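Local coordinates for putative marr-family transcriptional repressor (Streptomyces coelicolor, PDB 3ZPL), which binds DNA through winged helix-turn-helix motifs as a MarR-family transcriptional regulator, most likely acting as a dimer, at the interface of chains A and B. Residues are numbered along the deposited sequence; one frame, centred on the assembly and turned at random. Chains: chain A/B, Putative marr-family transcriptional repressor.

The interface of chains A and B. Residues chain A 81-83, 174-175; chain B 31, 35, 38-39, 42.
The backbone carbonyl oxygen of A:Tyr81, in the last turn of helix 75-82, is held from across the interface by a hydrogen bond from the guanidinium NH1 of B:Arg31 at 2.9 Å. The donor lies in the plane of the carbonyl and nearly along its axis, with a C=O...N angle of 158°, while the oxygen is tilted 30° out of the guanidinium plane, so the bond is bent on the arginine side. B:Arg31 rises from the long helix 24-51 with its chain bent at its second torsion and extended beyond, which carries the guanidinium to the carboxyl-terminal end of the A helix. There its positive charge may be favoured by the helix dipole. NH2 of the same group faces the edge of the A:Tyr81 ring, 4.0 Å from CD1, with the two planes inclined by 50°.

A:Lys83 follows directly after this helix end, with a positive phi, and buries more surface than any other residue of the patch. Its chain bends at the second torsion and then runs extended across B:Arg31 at about a right angle, putting CE 3.7 Å from NH1. NZ of A:Lys83, the amino end, lies 4.1 Å from NH2 of B:Arg31; if both groups are charged, as is usual, their repulsion would disfavour a closer approach, and the contact is made by the methylene. Nearer the backbone, CB of A:Lys83 meets CD2 of B:Leu39, and the methyl CG2 of B:Thr38, anti to its own backbone N, lies 3.7 Å from the carbonyl O of A:Lys83, a van der Waals contact.

The patch thus sets the end of one subunit's helix 75-82 against a face of the other's helix 24-51, and is repeated by the two-fold symmetry of a dimer typical of MarR proteins. Farther along that face, the pyrrolidine ring of A:Pro174, in 3-10 helix 174-176, crosses the B:Asp42 carboxylate obliquely, its CG 4.0 Å from OD1.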
# COMPACT_ATOMS: atom_id res chain seq x y z
N TYR A 81 13.09 1.72 9.86
CA TYR A 81 12.09 2.77 10.05
C TYR A 81 11.08 2.74 8.90
O TYR A 81 9.88 2.84 9.12
CB TYR A 81 12.73 4.16 10.10
CG TYR A 81 13.38 4.51 11.42
CD1 TYR A 81 12.63 4.59 12.60
CD2 TYR A 81 14.74 4.80 11.49
CE1 TYR A 81 13.22 4.93 13.81
CE2 TYR A 81 15.35 5.15 12.70
CZ TYR A 81 14.59 5.21 13.85
OH TYR A 81 15.20 5.55 15.03
N ALA A 82 11.60 2.61 7.68
CA ALA A 82 10.79 2.62 6.47
C ALA A 82 9.96 1.34 6.28
O ALA A 82 8.96 1.34 5.56
CB ALA A 82 11.69 2.81 5.26
N LYS A 83 10.38 0.26 6.93
CA LYS A 83 9.72 -1.05 6.87
C LYS A 83 9.89 -1.69 5.51
O LYS A 83 9.00 -2.41 5.03
CB LYS A 83 8.25 -0.97 7.24
CG LYS A 83 7.96 -0.17 8.50
CD LYS A 83 8.56 -0.82 9.73
CE LYS A 83 8.65 0.17 10.88
NZ LYS A 83 9.27 -0.44 12.08
N PRO A 174 11.29 -7.43 6.86
CA PRO A 174 11.92 -6.95 5.62
C PRO A 174 13.41 -6.59 5.73
O PRO A 174 14.23 -7.00 4.91
CB PRO A 174 11.12 -5.69 5.30
CG PRO A 174 9.79 -5.89 5.95
CD PRO A 174 10.00 -6.75 7.14
N TRP A 175 13.76 -5.82 6.76
CA TRP A 175 15.11 -5.29 6.90
C TRP A 175 16.10 -6.36 7.35
O TRP A 175 17.32 -6.11 7.38
CB TRP A 175 15.13 -4.09 7.84
CG TRP A 175 14.49 -4.35 9.18
CD1 TRP A 175 15.13 -4.70 10.32
CD2 TRP A 175 13.10 -4.25 9.51
NE1 TRP A 175 14.22 -4.83 11.34
CE2 TRP A 175 12.97 -4.56 10.88
CE3 TRP A 175 11.95 -3.93 8.79
CZ2 TRP A 175 11.73 -4.55 11.54
CZ3 TRP A 175 10.72 -3.92 9.45
CH2 TRP A 175 10.62 -4.23 10.81
N ARG B 31 1.86 7.98 11.14
CA ARG B 31 3.05 7.15 11.07
C ARG B 31 2.61 5.68 11.28
O ARG B 31 2.95 4.82 10.46
CB ARG B 31 4.20 7.67 11.99
CG ARG B 31 5.05 6.62 12.63
CD ARG B 31 5.75 5.63 11.69
NE ARG B 31 6.94 5.04 12.31
CZ ARG B 31 7.70 4.09 11.76
NH1 ARG B 31 7.42 3.61 10.55
NH2 ARG B 31 8.76 3.61 12.42
N GLU B 35 3.15 2.44 8.64
CA GLU B 35 3.88 1.22 8.98
C GLU B 35 3.04 0.01 8.77
O GLU B 35 3.41 -0.94 8.07
CB GLU B 35 4.29 1.23 10.44
N THR B 38 2.34 -0.75 5.16
CA THR B 38 3.53 -1.22 4.46
C THR B 38 3.89 -2.63 4.89
O THR B 38 4.39 -3.41 4.08
CB THR B 38 4.74 -0.27 4.68
OG1 THR B 38 4.36 1.08 4.38
CG2 THR B 38 5.92 -0.68 3.80
N LEU B 39 3.63 -2.96 6.16
CA LEU B 39 3.93 -4.30 6.69
C LEU B 39 2.89 -5.31 6.25
O LEU B 39 3.23 -6.47 5.96
CB LEU B 39 4.02 -4.29 8.22
CG LEU B 39 5.23 -3.61 8.87
CD1 LEU B 39 4.95 -3.38 10.34
CD2 LEU B 39 6.52 -4.42 8.70
N ASP B 42 3.39 -6.20 2.62
CA ASP B 42 4.55 -7.06 2.56
C ASP B 42 4.22 -8.49 3.00
O ASP B 42 4.60 -9.47 2.35
CB ASP B 42 5.65 -6.49 3.45
CG ASP B 42 6.90 -7.33 3.41
OD1 ASP B 42 7.02 -8.27 4.22
OD2 ASP B 42 7.78 -7.05 2.57